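Local coordinates for hypothetical protein yiiM (PDB 1O65) that is of unknown function but may bind molybdenum and act as an oxidoreductase on nitrogenous compounds, at residues 15-19 with 167-172; 127-131 with 186-191; 130-136 with 231-235. All coordinates share one frame. Residue numbers count along the deposited sequence, not the author numbering.

Interaction 1. Residues 15-19 with 167-172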
loop_
_atom_site.group_PDB
_atom_site.type_symbol
_atom_site.label_atom_id
_atom_site.label_comp_id
_atom_site.label_asym_id
_atom_site.label_seq_id
_atom_site.Cartn_x
_atom_site.Cartn_y
_atom_site.Cartn_z
ATOM N N TYR A 15 3.267 -16.090 -0.269
ATOM C CA TYR A 15 1.971 -15.615 -0.752
ATOM C C TYR A 15 1.923 -15.513 -2.266
ATOM O O TYR A 15 2.636 -14.713 -2.883
ATOM C CB TYR A 15 1.625 -14.280 -0.106
ATOM C CG TYR A 15 1.664 -14.254 1.409
ATOM C CD1 TYR A 15 0.562 -14.573 2.183
ATOM C CD2 TYR A 15 2.846 -13.941 2.075
ATOM C CE1 TYR A 15 0.600 -14.542 3.570
ATOM C CE2 TYR A 15 2.906 -13.915 3.454
ATOM C CZ TYR A 15 1.779 -14.213 4.192
ATOM O OH TYR A 15 1.868 -14.161 5.563
ATOM N N PRO A 16 1.142 -16.411 -2.876
ATOM C CA PRO A 16 0.962 -16.399 -4.327
ATOM C C PRO A 16 0.486 -15.020 -4.746
ATOM O O PRO A 16 -0.332 -14.404 -4.041
ATOM C CB PRO A 16 -0.059 -17.475 -4.568
ATOM C CG PRO A 16 0.111 -18.446 -3.462
ATOM C CD PRO A 16 0.773 -17.730 -2.305
ATOM N N VAL A 17 0.980 -14.506 -5.876
ATOM C CA VAL A 17 0.565 -13.154 -6.222
ATOM C C VAL A 17 0.226 -12.928 -7.669
ATOM O O VAL A 17 0.922 -13.404 -8.560
ATOM C CB VAL A 17 1.663 -12.175 -5.727
ATOM C CG1 VAL A 17 2.924 -12.271 -6.566
ATOM C CG2 VAL A 17 1.139 -10.751 -5.692
ATOM N N ASP A 18 -0.864 -12.226 -7.929
ATOM C CA ASP A 18 -1.264 -11.824 -9.278
ATOM C C ASP A 18 -0.679 -10.424 -9.514
ATOM O O ASP A 18 -0.738 -9.588 -8.602
ATOM C CB ASP A 18 -2.793 -11.785 -9.378
ATOM C CG ASP A 18 -3.386 -13.183 -9.355
ATOM O OD1 ASP A 18 -2.695 -14.121 -9.829
ATOM O OD2 ASP A 18 -4.517 -13.355 -8.893
ATOM N N VAL A 19 -0.129 -10.201 -10.685
ATOM C CA VAL A 19 0.570 -9.003 -11.092
ATOM C C VAL A 19 -0.170 -8.230 -12.167
ATOM O O VAL A 19 -0.675 -8.820 -13.129
ATOM C CB VAL A 19 1.953 -9.388 -11.700
ATOM C CG1 VAL A 19 2.788 -8.138 -11.967
ATOM C CG2 VAL A 19 2.681 -10.387 -10.841
ATOM N N SER A 167 7.812 -12.487 -11.191
ATOM C CA SER A 167 6.757 -13.002 -12.043
ATOM C C SER A 167 5.543 -13.400 -11.223
ATOM O O SER A 167 5.570 -13.562 -10.007
ATOM C CB SER A 167 7.249 -14.157 -12.920
ATOM O OG SER A 167 7.219 -15.396 -12.229
ATOM N N ALA A 168 4.452 -13.661 -11.929
ATOM C CA ALA A 168 3.188 -14.091 -11.358
ATOM C C ALA A 168 3.366 -15.479 -10.748
ATOM O O ALA A 168 2.602 -15.871 -9.868
ATOM C CB ALA A 168 2.104 -14.122 -12.415
ATOM N N ASP A 169 4.392 -16.186 -11.207
ATOM C CA ASP A 169 4.708 -17.506 -10.718
ATOM C C ASP A 169 5.477 -17.509 -9.418
ATOM O O ASP A 169 5.301 -18.465 -8.662
ATOM C CB ASP A 169 5.479 -18.315 -11.788
ATOM C CG ASP A 169 4.476 -18.632 -12.894
ATOM O OD1 ASP A 169 3.389 -19.124 -12.523
ATOM O OD2 ASP A 169 4.771 -18.329 -14.062
ATOM N N ALA A 170 6.361 -16.544 -9.197
ATOM C CA ALA A 170 7.091 -16.468 -7.941
ATOM C C ALA A 170 6.236 -15.814 -6.853
ATOM O O ALA A 170 5.730 -14.702 -7.029
ATOM C CB ALA A 170 8.354 -15.627 -8.133
ATOM N N PRO A 171 6.122 -16.458 -5.704
ATOM C CA PRO A 171 5.389 -15.943 -4.577
ATOM C C PRO A 171 6.147 -14.895 -3.765
ATOM O O PRO A 171 7.371 -14.804 -3.842
ATOM C CB PRO A 171 5.221 -17.182 -3.675
ATOM C CG PRO A 171 6.447 -17.986 -3.947
ATOM C CD PRO A 171 6.730 -17.783 -5.423
ATOM N N LEU A 172 5.401 -14.040 -3.048
ATOM C CA LEU A 172 6.041 -13.093 -2.134
ATOM C C LEU A 172 6.493 -13.884 -0.897
ATOM O O LEU A 172 5.708 -14.653 -0.350
ATOM C CB LEU A 172 5.086 -12.001 -1.645
ATOM C CG LEU A 172 4.368 -11.199 -2.723
ATOM C CD1 LEU A 172 3.444 -10.169 -2.080
ATOM C CD2 LEU A 172 5.382 -10.527 -3.650
HETATM O O HOH W 1 3.047 -15.648 -7.293
#
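Val-17 and Leu-172 form the apolar centre of this contact, with CB of Val-17 4.2 Å from CG of Leu-172. Both are buried, and both side chains also meet Trp-118 of strand 115-118. To one side, Val-19 CG2 lies 4.1 Å from Ala-168 CB; to the other, CB of Tyr-15 approaches CB of Leu-172 at 4.4 Å, and Pro-171 CA sits 3.5 Å from Tyr-15 O.

Tyr-15 and Leu-172 are an antiparallel hydrogen-bonded pair: Tyr-15 N donates to Leu-172 O (2.8 Å) and Leu-172 N to Tyr-15 O (2.9 Å). This pair joins strand 14-21 to the start of strand 172-176 in the mixed sheet of the MOSC fold. Beyond Pro-16 and Pro-171, whose nitrogens carry no hydrogen, the chains part and a water enters. It accepts from Val-17 N (2.8 Å) and lies 2.6 Å from Ala-168 O and, in a weaker approach, 2.9 Å from Ala-170 O, both possible acceptors. The 167-172 loop turns back through an ST turn, Asp-169 N donating to Ser-167 OG (3.1 Å). Direct backbone pairing thus gives way to solvent-mediated bonding where the loop departs from the strand, while Val-17 and Val-19 turn toward it and keep apolar contact.

Interaction 2. Residues 127-131 with 186-191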
loop_
_atom_site.group_PDB
_atom_site.type_symbol
_atom_site.label_atom_id
_atom_site.label_comp_id
_atom_site.label_asym_id
_atom_site.label_seq_id
_atom_site.Cartn_x
_atom_site.Cartn_y
_atom_site.Cartn_z
ATOM N N GLN A 127 4.793 2.418 3.118
ATOM C CA GLN A 127 3.700 3.218 3.671
ATOM C C GLN A 127 2.348 2.611 3.299
ATOM O O GLN A 127 2.247 1.841 2.338
ATOM C CB GLN A 127 3.723 4.648 3.080
ATOM C CG GLN A 127 3.521 4.662 1.561
ATOM C CD GLN A 127 3.283 6.072 1.027
ATOM O OE1 GLN A 127 4.177 6.909 0.919
ATOM N NE2 GLN A 127 2.019 6.383 0.732
ATOM N N PRO A 128 1.330 2.964 4.072
ATOM C CA PRO A 128 -0.043 2.553 3.728
ATOM C C PRO A 128 -0.419 3.332 2.480
ATOM O O PRO A 128 0.270 4.328 2.203
ATOM C CB PRO A 128 -0.869 2.934 4.927
ATOM C CG PRO A 128 0.077 3.293 6.018
ATOM C CD PRO A 128 1.399 3.628 5.377
ATOM N N ARG A 129 -1.253 2.815 1.597
ATOM C CA ARG A 129 -1.660 3.560 0.409
ATOM C C ARG A 129 -2.652 4.651 0.847
ATOM O O ARG A 129 -3.548 4.408 1.662
ATOM C CB ARG A 129 -2.247 2.627 -0.640
ATOM C CG ARG A 129 -2.656 3.295 -1.969
ATOM C CD ARG A 129 -4.131 3.720 -1.899
ATOM N NE ARG A 129 -4.653 4.020 -3.233
ATOM C CZ ARG A 129 -4.986 3.100 -4.141
ATOM N NH1 ARG A 129 -4.855 1.798 -3.865
ATOM N NH2 ARG A 129 -5.410 3.503 -5.335
ATOM N N SER A 130 -2.473 5.837 0.355
ATOM C CA SER A 130 -3.254 7.028 0.608
ATOM C C SER A 130 -4.423 7.230 -0.351
ATOM O O SER A 130 -4.231 7.773 -1.438
ATOM C CB SER A 130 -2.334 8.256 0.389
ATOM O OG SER A 130 -1.939 8.848 1.586
ATOM N N PRO A 131 -5.643 6.955 0.067
ATOM C CA PRO A 131 -6.812 7.167 -0.776
ATOM C C PRO A 131 -6.830 8.582 -1.344
ATOM O O PRO A 131 -6.539 9.564 -0.663
ATOM C CB PRO A 131 -7.999 6.927 0.126
ATOM C CG PRO A 131 -7.494 6.701 1.482
ATOM C CD PRO A 131 -6.012 6.528 1.428
ATOM N N ALA A 186 -0.146 2.354 11.245
ATOM C CA ALA A 186 0.322 3.544 10.564
ATOM C C ALA A 186 -0.881 4.300 9.978
ATOM O O ALA A 186 -0.968 5.511 10.133
ATOM C CB ALA A 186 1.332 3.234 9.488
ATOM N N ALA A 187 -1.784 3.547 9.321
ATOM C CA ALA A 187 -2.963 4.154 8.771
ATOM C C ALA A 187 -3.750 4.849 9.885
ATOM O O ALA A 187 -4.049 6.033 9.676
ATOM C CB ALA A 187 -3.859 3.188 7.999
ATOM N N ALA A 188 -3.937 4.248 11.034
ATOM C CA ALA A 188 -4.688 4.817 12.133
ATOM C C ALA A 188 -4.019 6.048 12.738
ATOM O O ALA A 188 -4.641 7.031 13.162
ATOM C CB ALA A 188 -4.892 3.760 13.253
ATOM N N ILE A 189 -2.718 5.971 12.893
ATOM C CA ILE A 189 -1.929 7.079 13.398
ATOM C C ILE A 189 -2.046 8.269 12.439
ATOM O O ILE A 189 -2.037 9.429 12.854
ATOM C CB ILE A 189 -0.429 6.696 13.516
ATOM C CG1 ILE A 189 -0.237 5.641 14.604
ATOM C CG2 ILE A 189 0.385 7.953 13.769
ATOM C CD1 ILE A 189 1.146 5.042 14.733
ATOM N N ALA A 190 -2.063 8.024 11.144
ATOM C CA ALA A 190 -2.154 9.122 10.196
ATOM C C ALA A 190 -3.555 9.719 10.120
ATOM O O ALA A 190 -3.634 10.933 10.033
ATOM C CB ALA A 190 -1.804 8.688 8.767
ATOM N N TRP A 191 -4.590 8.863 10.127
ATOM C CA TRP A 191 -5.917 9.388 9.839
ATOM C C TRP A 191 -7.018 9.157 10.846
ATOM O O TRP A 191 -8.120 9.685 10.648
ATOM C CB TRP A 191 -6.373 8.747 8.502
ATOM C CG TRP A 191 -5.453 8.859 7.345
ATOM C CD1 TRP A 191 -4.899 10.014 6.856
ATOM C CD2 TRP A 191 -4.960 7.807 6.506
ATOM N NE1 TRP A 191 -4.125 9.728 5.772
ATOM C CE2 TRP A 191 -4.141 8.392 5.525
ATOM C CE3 TRP A 191 -5.171 6.423 6.463
ATOM C CZ2 TRP A 191 -3.482 7.656 4.523
ATOM C CZ3 TRP A 191 -4.523 5.705 5.471
ATOM C CH2 TRP A 191 -3.677 6.303 4.525
#
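Trp-191 and Pro-128 carry most of this contact. The indole of Trp-191, at the end of helix 183-191, presents its six-membered ring to the chain leaving strand 121-128. CH2 lies 3.4 Å from Arg-129 O and CZ2 3.5 Å from Ser-130 OG, both oxygens meeting the ring edge near its plane, while Pro-131 CD packs 3.9 Å from CH2. Pro-128 faces the preceding turn of the helix: its CG is 3.7 Å from Ala-186 CB, and its CB is 4.3 Å from Ala-187 CB and 4.4 Å from Trp-191 CH2. Here the MOSC β-sheet meets the C-terminal three-helix region that characterises YiiM-like proteins, and alanines on the helix let its backbone come close, with CA of Pro-128 6.0 Å from CA of Ala-187. Trp-213 of helix 211-223 and Phe-229 each make an edge-to-face contact with Trp-191, and Trp-213 also touches Pro-128. The third most buried residue, Ala-186, packs in addition on Met-112 and on Leu-203 of helix 197-204.

Interaction 3. Residues 130-136 with 231-235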
loop_
_atom_site.group_PDB
_atom_site.type_symbol
_atom_site.label_atom_id
_atom_site.label_comp_id
_atom_site.label_asym_id
_atom_site.label_seq_id
_atom_site.Cartn_x
_atom_site.Cartn_y
_atom_site.Cartn_z
ATOM N N SER A 130 -2.473 5.837 0.355
ATOM C CA SER A 130 -3.254 7.028 0.608
ATOM C C SER A 130 -4.423 7.230 -0.351
ATOM O O SER A 130 -4.231 7.773 -1.438
ATOM C CB SER A 130 -2.334 8.256 0.389
ATOM O OG SER A 130 -1.939 8.848 1.586
ATOM N N PRO A 131 -5.643 6.955 0.067
ATOM C CA PRO A 131 -6.812 7.167 -0.776
ATOM C C PRO A 131 -6.830 8.582 -1.344
ATOM O O PRO A 131 -6.539 9.564 -0.663
ATOM C CB PRO A 131 -7.999 6.927 0.126
ATOM C CG PRO A 131 -7.494 6.701 1.482
ATOM C CD PRO A 131 -6.012 6.528 1.428
ATOM N N CYS A 132 -7.144 8.687 -2.600
ATOM C CA CYS A 132 -7.207 9.912 -3.372
ATOM C C CYS A 132 -8.571 10.018 -4.055
ATOM O O CYS A 132 -9.167 9.016 -4.447
ATOM C CB CYS A 132 -6.076 9.847 -4.396
ATOM S SG CYS A 132 -6.029 11.052 -5.707
ATOM N N TYR A 133 -9.083 11.229 -4.190
ATOM C CA TYR A 133 -10.330 11.558 -4.831
ATOM C C TYR A 133 -10.452 11.036 -6.252
ATOM O O TYR A 133 -11.585 10.904 -6.742
ATOM C CB TYR A 133 -10.567 13.096 -4.823
ATOM C CG TYR A 133 -9.646 13.779 -5.810
ATOM C CD1 TYR A 133 -8.337 14.086 -5.475
ATOM C CD2 TYR A 133 -10.084 14.053 -7.102
ATOM C CE1 TYR A 133 -7.485 14.670 -6.402
ATOM C CE2 TYR A 133 -9.245 14.636 -8.032
ATOM C CZ TYR A 133 -7.952 14.948 -7.668
ATOM O OH TYR A 133 -7.116 15.536 -8.593
ATOM N N LYS A 134 -9.378 10.756 -6.990
ATOM C CA LYS A 134 -9.562 10.182 -8.336
ATOM C C LYS A 134 -10.431 8.923 -8.237
ATOM O O LYS A 134 -11.269 8.634 -9.090
ATOM C CB LYS A 134 -8.263 9.837 -9.030
ATOM C CG LYS A 134 -7.165 10.847 -9.033
ATOM C CD LYS A 134 -7.455 12.118 -9.785
ATOM C CE LYS A 134 -6.218 13.003 -9.852
ATOM N NZ LYS A 134 -5.039 12.299 -10.417
ATOM N N LEU A 135 -10.223 8.127 -7.189
ATOM C CA LEU A 135 -11.002 6.937 -6.923
ATOM C C LEU A 135 -12.502 7.215 -6.940
ATOM O O LEU A 135 -13.285 6.378 -7.405
ATOM C CB LEU A 135 -10.576 6.351 -5.584
ATOM C CG LEU A 135 -9.542 5.230 -5.520
ATOM C CD1 LEU A 135 -8.545 5.222 -6.681
ATOM C CD2 LEU A 135 -8.747 5.397 -4.201
ATOM N N ASN A 136 -12.964 8.335 -6.394
ATOM C CA ASN A 136 -14.370 8.677 -6.364
ATOM C C ASN A 136 -15.020 8.729 -7.744
ATOM O O ASN A 136 -16.223 8.480 -7.825
ATOM C CB ASN A 136 -14.619 10.002 -5.641
ATOM C CG ASN A 136 -14.211 9.932 -4.183
ATOM O OD1 ASN A 136 -14.269 8.862 -3.579
ATOM N ND2 ASN A 136 -13.789 11.054 -3.634
ATOM N N ARG A 231 -8.584 18.294 0.382
ATOM C CA ARG A 231 -8.298 18.247 -1.047
ATOM C C ARG A 231 -7.996 16.837 -1.538
ATOM O O ARG A 231 -8.472 16.445 -2.600
ATOM C CB ARG A 231 -7.159 19.203 -1.415
ATOM C CG ARG A 231 -7.531 20.658 -1.217
ATOM C CD ARG A 231 -8.620 21.115 -2.157
ATOM N NE ARG A 231 -8.750 22.557 -2.231
ATOM C CZ ARG A 231 -8.893 23.410 -1.224
ATOM N NH1 ARG A 231 -8.942 23.011 0.046
ATOM N NH2 ARG A 231 -8.975 24.721 -1.479
ATOM N N ARG A 232 -7.167 16.111 -0.790
ATOM C CA ARG A 232 -6.795 14.750 -1.218
ATOM C C ARG A 232 -8.015 13.860 -1.333
ATOM O O ARG A 232 -8.241 13.285 -2.385
ATOM C CB ARG A 232 -5.759 14.157 -0.258
ATOM C CG ARG A 232 -5.455 12.684 -0.479
ATOM C CD ARG A 232 -4.265 12.275 0.418
ATOM N NE ARG A 232 -4.537 12.614 1.831
ATOM C CZ ARG A 232 -5.284 11.804 2.589
ATOM N NH1 ARG A 232 -5.783 10.686 2.075
ATOM N NH2 ARG A 232 -5.553 12.104 3.853
ATOM N N LEU A 233 -8.870 13.815 -0.326
ATOM C CA LEU A 233 -10.025 12.940 -0.313
ATOM C C LEU A 233 -11.161 13.363 -1.229
ATOM O O LEU A 233 -11.906 12.503 -1.724
ATOM C CB LEU A 233 -10.589 12.851 1.122
ATOM C CG LEU A 233 -9.703 12.096 2.125
ATOM C CD1 LEU A 233 -10.107 12.404 3.548
ATOM C CD2 LEU A 233 -9.742 10.605 1.831
ATOM N N TRP A 234 -11.377 14.670 -1.375
ATOM C CA TRP A 234 -12.473 15.210 -2.150
ATOM C C TRP A 234 -12.115 16.042 -3.358
ATOM O O TRP A 234 -12.998 16.414 -4.141
ATOM C CB TRP A 234 -13.380 16.028 -1.203
ATOM C CG TRP A 234 -13.939 15.181 -0.098
ATOM C CD1 TRP A 234 -13.484 15.109 1.182
ATOM C CD2 TRP A 234 -15.055 14.285 -0.170
ATOM N NE1 TRP A 234 -14.235 14.226 1.919
ATOM C CE2 TRP A 234 -15.203 13.697 1.103
ATOM C CE3 TRP A 234 -15.953 13.932 -1.186
ATOM C CZ2 TRP A 234 -16.210 12.779 1.393
ATOM C CZ3 TRP A 234 -16.943 13.010 -0.893
ATOM C CH2 TRP A 234 -17.069 12.469 0.394
ATOM N N GLY A 235 -10.844 16.295 -3.620
ATOM C CA GLY A 235 -10.450 17.099 -4.787
ATOM C C GLY A 235 -11.237 18.403 -4.825
ATOM O O GLY A 235 -11.407 19.068 -3.797
#
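Three hydrogen bonds link the 130-136 segment to the C-terminal helix, and two of them end on carbonyls of that helix's last turn. Tyr-133 N donates to Arg-232 O (2.9 Å), and Asn-136 ND2 makes a weak bond to Leu-233 O (3.0 Å); a helix leaves such carbonyls without helical donors as it ends, so the neighbouring segment supplies them. In the reverse direction Arg-232 NH1 reaches Pro-131 O at 3.1 Å, near the guanidinium plane, while Arg-232 NH2 is held by Gln-149 OE1. The other end of the Asn-136 amide is also engaged, OD1 accepting from Ala-145 N. Within 130-136, Lys-134 N donates to Cys-132 SG (3.6 Å), a sulfur capping bond at the entry to helix 134-138, and Leu-135 N to Cys-132 O (3.1 Å). Helix 230-234 closes with Gly-235 N donating to Arg-231 O (2.6 Å).

Gly-235, with positive phi, follows that helix and lies over a face of Tyr-133: its CA is 3.8 Å from the ring centroid, a CH-pi contact. A CB here would clash with Tyr-133 CD2, so glycine suits both the backbone turn and the close packing. Pro-131 CB and Leu-233 CD2 add an apolar contact at 4.4 Å.

The contact thus packs helix 230-234 against the loop that leads from strand 121-128 into helix 134-138. Helix 144-151 borders both segments through Gln-149, and Trp-191 of helix 183-191 covers Ser-130, Pro-131 and Arg-232.

How the interactions relate
Interactions 2 and 3 share Ser-130 and Pro-131 and follow one another along the chain leaving strand 121-128, their centres about 13 Å apart; they touch where Trp-191 NE1 lies 3.4 Å from Arg-232 NH2, as packing. Interaction 1 lies across the chain's centre from both, although interactions 1 and 2 reach the same mixed sheet. Interaction 2 is the most central and joins sheet to helix by apolar packing, with no exposed residue among those touching. Interactions 1 and 3 lie farther out, bury similar areas and rely on hydrogen bonds to backbone carbonyls: interaction 1 by strand pairing and a water, interaction 3 by one main-chain and two side-chain donors, two of the three bonds ending on carbonyls at a helix end.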